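Local coordinates for protein hyaluronidase (Thermobaculum terrenum, PDB 5DIY) that probably removes N-acetylglucosamine from O-GlcNAc-modified proteins, as a glycoside hydrolase family 84 hexosaminidase built on a TIM barrel, at residues Asn326-Val331 with Arg442-Gln447; Glu333-Phe338 with Ile391-Leu396; Asp45-His48 with Arg53-Tyr56. All coordinates share one frame; numbering follows the deposited sequence.

Contact 1: Asn326-Val331 with Arg442-Gln447; sequences NLFKKV and RNFLQQ
Phe328 and Phe444 form an offset aromatic stack between two helices of the all-helical part that follows the TIM barrel. The first lies on helix 322-336, the second on helix 440-451. Of the two segments' CA atoms, Phe328 CA and Phe444 CA are the nearest, 6.8 Å apart. The ring centroids lie 4.2 Å from each other and the planes are inclined by only 12°. The overlap is uneven. Phe328 CD1 sits above the centre of the Phe444 ring, whereas Phe444 CG lies over the Phe328 face, displaced toward its rim. That pair, Phe328 CD1 and Phe444 CG, is 3.6 Å apart. The displacement brings Phe444 CB over the other ring as well. It stands 4.0 Å from the Phe328 centroid, near the ring normal, and makes a CH-pi contact. The first torsions take different positions: Phe444 CG is anti to its own backbone N (chi1 178°), Phe328 CG to its carbonyl carbon (chi1 -67°). With this pairing the side chains cross at about a right angle while the rings still lie face to face. Val331, one turn after Phe328, adds a looser touch. Its CG1 comes to 4.4 Å from Phe444 CZ and approaches the ring obliquely. Leu386 of helix 373-398 touches both phenylalanines, Leu347 of helix 340-362 packs on Phe328, and Gln332 touches Phe444. The stack therefore belongs to a core shared by four helices. All three touching residues are buried, and the contact lies away from the sugar site. The chemistry across it is apolar: dispersion between ring faces and a CH-pi touch join the two segments.

Contact 2: Glu333-Phe338 with Ile391-Leu396; sequences EDFASF and ITFSNL
Phe335 and Phe393 reach each other with the same choice of first torsion: each CG is anti to its carbonyl carbon, with chi1 -64° in Phe335 and -82° in Phe393. Both rings are carried toward the opposing helix, and Phe335 CE2 comes over the Phe393 ring. The two meet between helix 322-336 and helix 373-398. The backbones stand well apart, with Phe335 CA and Phe393 CA 9.3 Å from each other. Between the two segments, the side chains alone bridge that distance. They cross at about a right angle. Phe335 leads with CE2, which stands over the centre of the Phe393 ring. It comes 3.7 Å from Phe393 CD2 and is nearly as close to the other atoms of that ring. The adjacent Phe335 CD2 is 4.0 Å from Phe393 CE1. The planes are inclined by 49° and the centroids are 4.7 Å apart. The pair is therefore oblique, neither a parallel stack nor a T-shape.

Leu344 of helix 340-362 touches both rings, and Phe397, a turn after Phe393, also meets Phe335. Phe393 packs on Val448 of helix 440-451 too. Near the end of helix 322-336, Ser337 OG donates to Glu333 O at 2.8 Å, from above the carbonyl plane. On the other helix, Ile391 O accepts from both Asn395 N and Asn395 ND2, which arrive from opposite faces of its plane. These polar bonds stay within their own segments. Phe393 is buried and Phe335 partly exposed, so the rings carry the helix-helix packing toward the surface. What joins the segments is dispersion between Phe335 CE2 and the face of the Phe393 ring, a contact without the directionality of a hydrogen bond.

Contact 3: Asp45-His48 with Arg53-Tyr56; sequences DLYH and REPY
Asp45 OD2 is gripped by two tyrosine hydroxyls, Tyr56 OH across the contact and Tyr40 OH of strand 37-40. Asp45 CG lies anti to the backbone N (chi1 176°), which turns the carboxylate toward Tyr56. Tyr56 OH donates to Asp45 OD2 at 2.7 Å, on the syn side and 34° out of the carboxylate plane. Asp45 OD1 accepts from Tyr47 N at 3.0 Å, which makes an Asx turn. An alanine here removes the carboxylate, and Tyr56 OH and Tyr40 OH would probably be left without their shared partner, the Tyr56 ring less firmly placed and the Asx turn lost. Tyr47 packs beside the Tyr56-Asp45 bond. Its CB lies 3.4 Å from Tyr56 CE1, and the ring planes stand oblique at 59°. Glu54 CB comes to the edge of the Tyr47 ring, 3.5 Å from Tyr47 CE1. Lys102 of helix 93-108 makes a cation-pi contact with Tyr56 and bonds to Tyr47 O and Glu54 O. The loop follows barrel strand 37-40. The side chain of His48 lies about 5 Å from that of Lys43, which binds N-acetylglucosamine, so this loop borders the sugar site. The Tyr56 hydroxyl and the Tyr47 N-H, both donors to Asp45, would probably favour its charged form.

Contacts 1 and 2 share helix 322-336 and run into each other: Phe444 CZ of contact 1 lies 3.7 Å from Phe393 CE2 of contact 2. Their centres are 12 Å apart, and contact 2 is nested in the chain between the segments of contact 1. Contact 1 is fully buried, whereas contact 2 is only partly so. Both rely on phenylalanine pairs, nearly parallel in the first and inclined in the second. Contact 3 lies on the opposite side of the chain's centre, about 51 Å from contact 1 between centres. It ties a barrel loop to itself, partly at the surface, and adds a carboxylate-hydroxyl bond to aromatic packing.

Contact 1: Asn326-Val331 with Arg442-Gln447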
ATOM      1  N   ASN C 326      23.726   0.876   0.644  1.00 21.52           N
ATOM      2  CA  ASN C 326      24.940   1.514   1.149  1.00 22.34           C
ATOM      3  C   ASN C 326      25.941   0.493   1.692  1.00 22.36           C
ATOM      4  O   ASN C 326      27.145   0.597   1.435  1.00 21.89           O
ATOM      5  CB  ASN C 326      24.604   2.545   2.237  1.00 23.10           C
ATOM      6  CG  ASN C 326      23.779   3.713   1.717  1.00 23.64           C
ATOM      7  OD1 ASN C 326      23.800   4.035   0.535  1.00 23.98           O
ATOM      8  ND2 ASN C 326      23.041   4.345   2.608  1.00 24.51           N
ATOM      9  N   LEU C 327      25.446  -0.497   2.432  1.00 22.59           N
ATOM     10  CA  LEU C 327      26.326  -1.476   3.068  1.00 23.49           C
ATOM     11  C   LEU C 327      27.137  -2.284   2.061  1.00 22.79           C
ATOM     12  O   LEU C 327      28.346  -2.464   2.247  1.00 21.51           O
ATOM     13  CB  LEU C 327      25.537  -2.413   3.986  1.00 25.05           C
ATOM     14  CG  LEU C 327      26.406  -3.403   4.784  1.00 27.48           C
ATOM     15  CD1 LEU C 327      26.004  -3.453   6.253  1.00 28.77           C
ATOM     16  CD2 LEU C 327      26.361  -4.804   4.179  1.00 28.16           C
ATOM     17  N   PHE C 328      26.486  -2.769   1.003  1.00 22.32           N
ATOM     18  CA  PHE C 328      27.180  -3.611   0.016  1.00 22.38           C
ATOM     19  C   PHE C 328      28.145  -2.804  -0.852  1.00 22.05           C
ATOM     20  O   PHE C 328      29.194  -3.310  -1.232  1.00 20.71           O
ATOM     21  CB  PHE C 328      26.195  -4.420  -0.843  1.00 22.29           C
ATOM     22  CG  PHE C 328      25.432  -5.475  -0.075  1.00 22.70           C
ATOM     23  CD1 PHE C 328      26.092  -6.394   0.745  1.00 22.87           C
ATOM     24  CD2 PHE C 328      24.052  -5.572  -0.191  1.00 23.16           C
ATOM     25  CE1 PHE C 328      25.390  -7.358   1.449  1.00 22.43           C
ATOM     26  CE2 PHE C 328      23.342  -6.545   0.500  1.00 23.51           C
ATOM     27  CZ  PHE C 328      24.012  -7.439   1.323  1.00 23.49           C
ATOM     28  N   LYS C 329      27.789  -1.560  -1.158  1.00 22.61           N
ATOM     29  CA  LYS C 329      28.726  -0.619  -1.774  1.00 23.80           C
ATOM     30  C   LYS C 329      29.970  -0.408  -0.884  1.00 23.45           C
ATOM     31  O   LYS C 329      31.108  -0.406  -1.373  1.00 23.53           O
ATOM     32  CB  LYS C 329      28.025   0.712  -2.060  1.00 24.76           C
ATOM     33  CG  LYS C 329      28.900   1.793  -2.682  1.00 26.25           C
ATOM     34  CD  LYS C 329      28.161   3.125  -2.751  1.00 27.71           C
ATOM     35  CE  LYS C 329      29.127   4.301  -2.842  1.00 29.35           C
ATOM     36  NZ  LYS C 329      29.905   4.299  -4.110  1.00 30.87           N
ATOM     37  N   LYS C 330      29.750  -0.257   0.415  1.00 23.79           N
ATOM     38  CA  LYS C 330      30.848  -0.101   1.376  1.00 23.61           C
ATOM     39  C   LYS C 330      31.736  -1.350   1.420  1.00 23.47           C
ATOM     40  O   LYS C 330      32.968  -1.242   1.368  1.00 22.03           O
ATOM     41  CB  LYS C 330      30.292   0.227   2.764  1.00 24.26           C
ATOM     42  CG  LYS C 330      31.342   0.495   3.827  1.00 25.39           C
ATOM     43  CD  LYS C 330      31.631  -0.730   4.684  1.00 26.99           C
ATOM     44  CE  LYS C 330      32.710  -0.434   5.714  1.00 27.50           C
ATOM     45  NZ  LYS C 330      33.202  -1.699   6.317  1.00 28.31           N
ATOM     46  N   VAL C 331      31.104  -2.522   1.505  1.00 23.48           N
ATOM     47  CA  VAL C 331      31.814  -3.814   1.517  1.00 23.71           C
ATOM     48  C   VAL C 331      32.640  -4.008   0.246  1.00 24.01           C
ATOM     49  O   VAL C 331      33.795  -4.441   0.319  1.00 23.58           O
ATOM     50  CB  VAL C 331      30.836  -5.016   1.696  1.00 23.67           C
ATOM     51  CG1 VAL C 331      31.529  -6.355   1.421  1.00 23.89           C
ATOM     52  CG2 VAL C 331      30.232  -5.021   3.094  1.00 23.23           C
ATOM     53  N   ARG C 442      20.109  -9.644  -4.176  1.00 20.57           N
ATOM     54  CA  ARG C 442      20.253 -10.268  -5.498  1.00 20.28           C
ATOM     55  C   ARG C 442      21.453  -9.725  -6.265  1.00 20.41           C
ATOM     56  O   ARG C 442      22.336 -10.498  -6.670  1.00 20.14           O
ATOM     57  CB  ARG C 442      18.989 -10.069  -6.335  1.00 20.41           C
ATOM     58  CG  ARG C 442      18.958 -10.850  -7.640  1.00 20.62           C
ATOM     59  CD  ARG C 442      17.843 -10.354  -8.550  1.00 20.62           C
ATOM     60  NE  ARG C 442      16.538 -10.599  -7.947  1.00 21.02           N
ATOM     61  CZ  ARG C 442      15.887 -11.760  -7.963  1.00 21.01           C
ATOM     62  NH1 ARG C 442      16.395 -12.823  -8.571  1.00 21.35           N
ATOM     63  NH2 ARG C 442      14.702 -11.855  -7.363  1.00 21.63           N
ATOM     64  N   ASN C 443      21.493  -8.401  -6.443  1.00 19.91           N
ATOM     65  CA  ASN C 443      22.551  -7.761  -7.241  1.00 19.94           C
ATOM     66  C   ASN C 443      23.932  -7.948  -6.609  1.00 19.26           C
ATOM     67  O   ASN C 443      24.914  -8.113  -7.319  1.00 18.34           O
ATOM     68  CB  ASN C 443      22.272  -6.263  -7.481  1.00 20.33           C
ATOM     69  CG  ASN C 443      21.001  -6.001  -8.294  1.00 20.85           C
ATOM     70  OD1 ASN C 443      20.516  -6.852  -9.040  1.00 20.37           O
ATOM     71  ND2 ASN C 443      20.458  -4.800  -8.145  1.00 21.88           N
ATOM     72  N   PHE C 444      23.997  -7.943  -5.278  1.00 19.42           N
ATOM     73  CA  PHE C 444      25.246  -8.223  -4.577  1.00 20.20           C
ATOM     74  C   PHE C 444      25.723  -9.644  -4.866  1.00 19.92           C
ATOM     75  O   PHE C 444      26.879  -9.844  -5.215  1.00 19.45           O
ATOM     76  CB  PHE C 444      25.109  -8.001  -3.066  1.00 21.27           C
ATOM     77  CG  PHE C 444      26.365  -8.315  -2.288  1.00 21.87           C
ATOM     78  CD1 PHE C 444      27.501  -7.519  -2.433  1.00 22.62           C
ATOM     79  CD2 PHE C 444      26.410  -9.401  -1.407  1.00 22.37           C
ATOM     80  CE1 PHE C 444      28.665  -7.801  -1.720  1.00 23.50           C
ATOM     81  CE2 PHE C 444      27.568  -9.694  -0.696  1.00 23.16           C
ATOM     82  CZ  PHE C 444      28.699  -8.892  -0.852  1.00 24.17           C
ATOM     83  N   LEU C 445      24.821 -10.613  -4.744  1.00 20.28           N
ATOM     84  CA  LEU C 445      25.143 -12.019  -5.014  1.00 20.44           C
ATOM     85  C   LEU C 445      25.564 -12.271  -6.465  1.00 20.29           C
ATOM     86  O   LEU C 445      26.519 -13.022  -6.722  1.00 20.10           O
ATOM     87  CB  LEU C 445      23.968 -12.928  -4.605  1.00 20.69           C
ATOM     88  CG  LEU C 445      23.693 -12.959  -3.095  1.00 20.49           C
ATOM     89  CD1 LEU C 445      22.391 -13.680  -2.770  1.00 20.96           C
ATOM     90  CD2 LEU C 445      24.854 -13.571  -2.328  1.00 20.97           C
ATOM     91  N   GLN C 446      24.880 -11.632  -7.412  1.00 20.03           N
ATOM     92  CA  GLN C 446      25.258 -11.726  -8.820  1.00 20.23           C
ATOM     93  C   GLN C 446      26.681 -11.200  -9.046  1.00 20.78           C
ATOM     94  O   GLN C 446      27.433 -11.754  -9.848  1.00 19.70           O
ATOM     95  CB  GLN C 446      24.272 -10.960  -9.706  1.00 20.21           C
ATOM     96  CG  GLN C 446      24.491 -11.115 -11.215  1.00 20.17           C
ATOM     97  CD  GLN C 446      24.161 -12.515 -11.718  1.00 19.87           C
ATOM     98  OE1 GLN C 446      23.045 -12.993 -11.555  1.00 20.43           O
ATOM     99  NE2 GLN C 446      25.127 -13.171 -12.322  1.00 20.19           N
ATOM    100  N   GLN C 447      27.038 -10.132  -8.337  1.00 21.85           N
ATOM    101  CA  GLN C 447      28.370  -9.552  -8.431  1.00 23.81           C
ATOM    102  C   GLN C 447      29.438 -10.458  -7.797  1.00 23.50           C
ATOM    103  O   GLN C 447      30.576 -10.484  -8.272  1.00 23.30           O
ATOM    104  CB  GLN C 447      28.387  -8.130  -7.832  1.00 25.00           C
ATOM    105  CG  GLN C 447      29.676  -7.338  -8.072  1.00 26.82           C
ATOM    106  CD  GLN C 447      30.134  -7.315  -9.523  1.00 28.24           C
ATOM    107  OE1 GLN C 447      31.300  -7.571  -9.829  1.00 30.79           O
ATOM    108  NE2 GLN C 447      29.224  -7.017 -10.419  1.00 28.68           N
TER

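Contact 2: Glu333-Phe338 with Ile391-Leu396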
ATOM      1  N   GLU C 333      33.812  -1.645  -1.751  1.00 24.45           N
ATOM      2  CA  GLU C 333      34.950  -0.713  -1.699  1.00 25.72           C
ATOM      3  C   GLU C 333      36.068  -1.237  -0.788  1.00 24.01           C
ATOM      4  O   GLU C 333      37.239  -1.163  -1.152  1.00 23.58           O
ATOM      5  CB  GLU C 333      34.538   0.710  -1.293  1.00 28.11           C
ATOM      6  CG  GLU C 333      35.724   1.673  -1.368  1.00 31.48           C
ATOM      7  CD  GLU C 333      35.343   3.136  -1.401  1.00 34.23           C
ATOM      8  OE1 GLU C 333      34.478   3.548  -0.598  1.00 36.38           O
ATOM      9  OE2 GLU C 333      35.934   3.876  -2.228  1.00 36.33           O
ATOM     10  N   ASP C 334      35.704  -1.784   0.370  1.00 23.30           N
ATOM     11  CA  ASP C 334      36.677  -2.438   1.258  1.00 23.27           C
ATOM     12  C   ASP C 334      37.494  -3.499   0.515  1.00 23.16           C
ATOM     13  O   ASP C 334      38.723  -3.496   0.575  1.00 21.90           O
ATOM     14  CB  ASP C 334      35.979  -3.095   2.460  1.00 23.12           C
ATOM     15  CG  ASP C 334      35.606  -2.111   3.547  1.00 23.50           C
ATOM     16  OD1 ASP C 334      36.123  -0.974   3.565  1.00 23.31           O
ATOM     17  OD2 ASP C 334      34.790  -2.493   4.401  1.00 22.77           O
ATOM     18  N   PHE C 335      36.803  -4.392  -0.197  1.00 23.09           N
ATOM     19  CA  PHE C 335      37.480  -5.418  -0.996  1.00 23.48           C
ATOM     20  C   PHE C 335      38.367  -4.812  -2.089  1.00 23.66           C
ATOM     21  O   PHE C 335      39.475  -5.283  -2.312  1.00 25.37           O
ATOM     22  CB  PHE C 335      36.478  -6.418  -1.596  1.00 23.01           C
ATOM     23  CG  PHE C 335      35.713  -7.237  -0.572  1.00 22.85           C
ATOM     24  CD1 PHE C 335      36.185  -7.431   0.742  1.00 23.63           C
ATOM     25  CD2 PHE C 335      34.532  -7.865  -0.939  1.00 23.08           C
ATOM     26  CE1 PHE C 335      35.460  -8.194   1.650  1.00 23.31           C
ATOM     27  CE2 PHE C 335      33.816  -8.644  -0.032  1.00 23.41           C
ATOM     28  CZ  PHE C 335      34.281  -8.807   1.261  1.00 23.08           C
ATOM     29  N   ALA C 336      37.903  -3.739  -2.720  1.00 24.09           N
ATOM     30  CA  ALA C 336      38.660  -3.039  -3.766  1.00 24.47           C
ATOM     31  C   ALA C 336      39.795  -2.109  -3.259  1.00 25.59           C
ATOM     32  O   ALA C 336      40.496  -1.498  -4.079  1.00 25.31           O
ATOM     33  CB  ALA C 336      37.686  -2.247  -4.627  1.00 24.46           C
ATOM     34  N   SER C 337      39.967  -1.986  -1.939  1.00 25.44           N
ATOM     35  CA  SER C 337      40.952  -1.068  -1.342  1.00 26.05           C
ATOM     36  C   SER C 337      41.833  -1.737  -0.275  1.00 26.19           C
ATOM     37  O   SER C 337      42.324  -1.065   0.646  1.00 27.63           O
ATOM     38  CB  SER C 337      40.226   0.130  -0.725  1.00 26.02           C
ATOM     39  OG  SER C 337      39.319   0.705  -1.644  1.00 26.76           O
ATOM     40  N   PHE C 338      42.040  -3.046  -0.410  1.00 26.12           N
ATOM     41  CA  PHE C 338      42.859  -3.854   0.512  1.00 27.24           C
ATOM     42  C   PHE C 338      42.379  -3.891   1.972  1.00 26.51           C
ATOM     43  O   PHE C 338      43.153  -4.179   2.884  1.00 26.52           O
ATOM     44  CB  PHE C 338      44.351  -3.478   0.380  1.00 29.01           C
ATOM     45  CG  PHE C 338      45.098  -4.366  -0.577  1.00 31.09           C
ATOM     46  CD1 PHE C 338      44.718  -4.429  -1.918  1.00 32.21           C
ATOM     47  CD2 PHE C 338      46.151  -5.172  -0.138  1.00 32.77           C
ATOM     48  CE1 PHE C 338      45.377  -5.265  -2.807  1.00 32.15           C
ATOM     49  CE2 PHE C 338      46.820  -6.007  -1.028  1.00 33.44           C
ATOM     50  CZ  PHE C 338      46.430  -6.054  -2.363  1.00 33.63           C
ATOM     51  N   ILE C 391      31.425 -17.206   2.617  1.00 26.38           N
ATOM     52  CA  ILE C 391      32.334 -18.335   2.468  1.00 27.17           C
ATOM     53  C   ILE C 391      33.147 -18.193   1.187  1.00 25.64           C
ATOM     54  O   ILE C 391      34.359 -18.424   1.187  1.00 24.46           O
ATOM     55  CB  ILE C 391      31.576 -19.683   2.474  1.00 28.39           C
ATOM     56  CG1 ILE C 391      30.938 -19.929   3.846  1.00 29.32           C
ATOM     57  CG2 ILE C 391      32.513 -20.840   2.132  1.00 29.55           C
ATOM     58  CD1 ILE C 391      29.739 -20.848   3.789  1.00 29.87           C
ATOM     59  N   THR C 392      32.478 -17.803   0.105  1.00 25.04           N
ATOM     60  CA  THR C 392      33.131 -17.656  -1.189  1.00 24.64           C
ATOM     61  C   THR C 392      34.231 -16.593  -1.139  1.00 24.67           C
ATOM     62  O   THR C 392      35.369 -16.873  -1.518  1.00 25.85           O
ATOM     63  CB  THR C 392      32.105 -17.343  -2.300  1.00 24.69           C
ATOM     64  OG1 THR C 392      31.122 -18.380  -2.332  1.00 24.44           O
ATOM     65  CG2 THR C 392      32.777 -17.243  -3.669  1.00 24.85           C
ATOM     66  N   PHE C 393      33.896 -15.398  -0.648  1.00 24.88           N
ATOM     67  CA  PHE C 393      34.869 -14.299  -0.521  1.00 25.20           C
ATOM     68  C   PHE C 393      36.041 -14.628   0.404  1.00 25.70           C
ATOM     69  O   PHE C 393      37.189 -14.324   0.068  1.00 25.92           O
ATOM     70  CB  PHE C 393      34.209 -13.003  -0.020  1.00 25.86           C
ATOM     71  CG  PHE C 393      33.511 -12.197  -1.086  1.00 26.03           C
ATOM     72  CD1 PHE C 393      34.184 -11.784  -2.231  1.00 27.13           C
ATOM     73  CD2 PHE C 393      32.188 -11.793  -0.914  1.00 27.18           C
ATOM     74  CE1 PHE C 393      33.546 -11.022  -3.203  1.00 27.37           C
ATOM     75  CE2 PHE C 393      31.547 -11.022  -1.874  1.00 27.49           C
ATOM     76  CZ  PHE C 393      32.226 -10.640  -3.024  1.00 27.94           C
ATOM     77  N   SER C 394      35.758 -15.236   1.558  1.00 25.92           N
ATOM     78  CA  SER C 394      36.813 -15.630   2.510  1.00 27.14           C
ATOM     79  C   SER C 394      37.859 -16.546   1.864  1.00 27.46           C
ATOM     80  O   SER C 394      39.060 -16.357   2.030  1.00 26.48           O
ATOM     81  CB  SER C 394      36.211 -16.344   3.726  1.00 27.67           C
ATOM     82  OG  SER C 394      35.185 -15.573   4.331  1.00 29.21           O
ATOM     83  N   ASN C 395      37.383 -17.534   1.117  1.00 28.92           N
ATOM     84  CA  ASN C 395      38.264 -18.475   0.430  1.00 30.62           C
ATOM     85  C   ASN C 395      38.952 -17.914  -0.803  1.00 32.74           C
ATOM     86  O   ASN C 395      40.042 -18.360  -1.156  1.00 34.14           O
ATOM     87  CB  ASN C 395      37.507 -19.754   0.117  1.00 30.03           C
ATOM     88  CG  ASN C 395      37.191 -20.525   1.372  1.00 29.15           C
ATOM     89  OD1 ASN C 395      38.097 -20.992   2.034  1.00 30.30           O
ATOM     90  ND2 ASN C 395      35.926 -20.620   1.732  1.00 29.17           N
ATOM     91  N   LEU C 396      38.322 -16.933  -1.444  1.00 34.32           N
ATOM     92  CA  LEU C 396      38.970 -16.165  -2.495  1.00 35.38           C
ATOM     93  C   LEU C 396      40.210 -15.435  -1.955  1.00 37.05           C
ATOM     94  O   LEU C 396      41.274 -15.490  -2.579  1.00 35.83           O
ATOM     95  CB  LEU C 396      37.979 -15.166  -3.105  1.00 35.11           C
ATOM     96  CG  LEU C 396      38.456 -14.275  -4.246  1.00 35.52           C
ATOM     97  CD1 LEU C 396      38.847 -15.110  -5.455  1.00 36.26           C
ATOM     98  CD2 LEU C 396      37.372 -13.267  -4.601  1.00 35.79           C
TER

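Contact 3: Asp45-His48 with Arg53-Tyr56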
ATOM      1  N   ASP C  45     -16.049  -7.343  -3.999  1.00 34.45           N
ATOM      2  CA  ASP C  45     -17.470  -7.582  -3.719  1.00 34.27           C
ATOM      3  C   ASP C  45     -18.227  -7.233  -5.000  1.00 34.72           C
ATOM      4  O   ASP C  45     -18.306  -6.059  -5.371  1.00 33.37           O
ATOM      5  CB  ASP C  45     -17.950  -6.722  -2.531  1.00 34.33           C
ATOM      6  CG  ASP C  45     -19.454  -6.862  -2.243  1.00 33.67           C
ATOM      7  OD1 ASP C  45     -20.174  -7.592  -2.956  1.00 32.32           O
ATOM      8  OD2 ASP C  45     -19.921  -6.212  -1.289  1.00 33.67           O
ATOM      9  N   LEU C  46     -18.768  -8.248  -5.678  1.00 35.20           N
ATOM     10  CA  LEU C  46     -19.500  -8.038  -6.945  1.00 36.93           C
ATOM     11  C   LEU C  46     -20.667  -7.058  -6.803  1.00 36.79           C
ATOM     12  O   LEU C  46     -20.925  -6.245  -7.701  1.00 37.27           O
ATOM     13  CB  LEU C  46     -20.011  -9.373  -7.524  1.00 37.87           C
ATOM     14  CG  LEU C  46     -18.991 -10.252  -8.261  1.00 38.37           C
ATOM     15  CD1 LEU C  46     -19.619 -11.591  -8.625  1.00 38.48           C
ATOM     16  CD2 LEU C  46     -18.449  -9.557  -9.508  1.00 38.63           C
ATOM     17  N   TYR C  47     -21.339  -7.124  -5.657  1.00 36.68           N
ATOM     18  CA  TYR C  47     -22.495  -6.269  -5.373  1.00 37.82           C
ATOM     19  C   TYR C  47     -22.135  -4.801  -5.113  1.00 34.86           C
ATOM     20  O   TYR C  47     -23.005  -3.930  -5.187  1.00 33.22           O
ATOM     21  CB  TYR C  47     -23.305  -6.865  -4.221  1.00 40.09           C
ATOM     22  CG  TYR C  47     -23.844  -8.232  -4.579  1.00 43.91           C
ATOM     23  CD1 TYR C  47     -24.800  -8.369  -5.581  1.00 46.56           C
ATOM     24  CD2 TYR C  47     -23.370  -9.390  -3.956  1.00 46.28           C
ATOM     25  CE1 TYR C  47     -25.295  -9.613  -5.945  1.00 48.56           C
ATOM     26  CE2 TYR C  47     -23.859 -10.644  -4.312  1.00 48.78           C
ATOM     27  CZ  TYR C  47     -24.823 -10.747  -5.309  1.00 50.09           C
ATOM     28  OH  TYR C  47     -25.324 -11.972  -5.681  1.00 54.08           O
ATOM     29  N   HIS C  48     -20.866  -4.532  -4.814  1.00 32.45           N
ATOM     30  CA  HIS C  48     -20.363  -3.156  -4.728  1.00 31.17           C
ATOM     31  C   HIS C  48     -20.181  -2.499  -6.111  1.00 31.86           C
ATOM     32  O   HIS C  48     -20.345  -1.274  -6.244  1.00 30.69           O
ATOM     33  CB  HIS C  48     -19.047  -3.115  -3.930  1.00 29.64           C
ATOM     34  CG  HIS C  48     -18.360  -1.790  -3.967  1.00 28.37           C
ATOM     35  ND1 HIS C  48     -18.812  -0.697  -3.262  1.00 27.57           N
ATOM     36  CD2 HIS C  48     -17.267  -1.376  -4.650  1.00 28.15           C
ATOM     37  CE1 HIS C  48     -18.021   0.332  -3.502  1.00 28.07           C
ATOM     38  NE2 HIS C  48     -17.075  -0.053  -4.339  1.00 27.92           N
ATOM     39  N   ARG C  53     -26.494  -3.176  -9.433  1.00 35.51           N
ATOM     40  CA  ARG C  53     -27.958  -3.175  -9.479  1.00 37.14           C
ATOM     41  C   ARG C  53     -28.595  -4.252  -8.598  1.00 38.29           C
ATOM     42  O   ARG C  53     -29.714  -4.070  -8.132  1.00 40.01           O
ATOM     43  CB  ARG C  53     -28.452  -3.327 -10.917  1.00 36.91           C
ATOM     44  CG  ARG C  53     -28.079  -2.155 -11.805  1.00 37.08           C
ATOM     45  CD  ARG C  53     -28.625  -2.340 -13.207  1.00 36.88           C
ATOM     46  NE  ARG C  53     -28.113  -1.331 -14.131  1.00 36.72           N
ATOM     47  CZ  ARG C  53     -26.924  -1.366 -14.733  1.00 37.09           C
ATOM     48  NH1 ARG C  53     -26.066  -2.370 -14.532  1.00 37.78           N
ATOM     49  NH2 ARG C  53     -26.582  -0.377 -15.554  1.00 37.07           N
ATOM     50  N   GLU C  54     -27.886  -5.356  -8.362  1.00 40.83           N
ATOM     51  CA  GLU C  54     -28.449  -6.495  -7.623  1.00 41.83           C
ATOM     52  C   GLU C  54     -28.464  -6.195  -6.125  1.00 41.69           C
ATOM     53  O   GLU C  54     -27.424  -5.836  -5.566  1.00 41.51           O
ATOM     54  CB  GLU C  54     -27.636  -7.772  -7.868  1.00 44.14           C
ATOM     55  CG  GLU C  54     -27.413  -8.159  -9.327  1.00 45.52           C
ATOM     56  CD  GLU C  54     -28.697  -8.344 -10.105  1.00 46.84           C
ATOM     57  OE1 GLU C  54     -29.638  -8.968  -9.573  1.00 49.55           O
ATOM     58  OE2 GLU C  54     -28.756  -7.867 -11.255  1.00 49.26           O
ATOM     59  N   PRO C  55     -29.634  -6.330  -5.466  1.00 42.26           N
ATOM     60  CA  PRO C  55     -29.670  -6.103  -4.014  1.00 41.75           C
ATOM     61  C   PRO C  55     -29.031  -7.248  -3.232  1.00 40.39           C
ATOM     62  O   PRO C  55     -29.073  -8.397  -3.673  1.00 39.95           O
ATOM     63  CB  PRO C  55     -31.169  -6.008  -3.708  1.00 42.39           C
ATOM     64  CG  PRO C  55     -31.818  -6.822  -4.773  1.00 42.48           C
ATOM     65  CD  PRO C  55     -30.972  -6.646  -6.002  1.00 41.74           C
ATOM     66  N   TYR C  56     -28.434  -6.918  -2.088  1.00 39.51           N
ATOM     67  CA  TYR C  56     -27.869  -7.922  -1.185  1.00 39.70           C
ATOM     68  C   TYR C  56     -28.963  -8.851  -0.649  1.00 40.07           C
ATOM     69  O   TYR C  56     -30.086  -8.412  -0.407  1.00 39.69           O
ATOM     70  CB  TYR C  56     -27.152  -7.257   0.001  1.00 38.54           C
ATOM     71  CG  TYR C  56     -25.832  -6.593  -0.346  1.00 38.30           C
ATOM     72  CD1 TYR C  56     -24.681  -7.355  -0.551  1.00 37.89           C
ATOM     73  CD2 TYR C  56     -25.728  -5.200  -0.444  1.00 37.69           C
ATOM     74  CE1 TYR C  56     -23.466  -6.757  -0.861  1.00 37.61           C
ATOM     75  CE2 TYR C  56     -24.520  -4.592  -0.753  1.00 36.98           C
ATOM     76  CZ  TYR C  56     -23.389  -5.371  -0.962  1.00 37.67           C
ATOM     77  OH  TYR C  56     -22.184  -4.776  -1.273  1.00 35.38           O
TER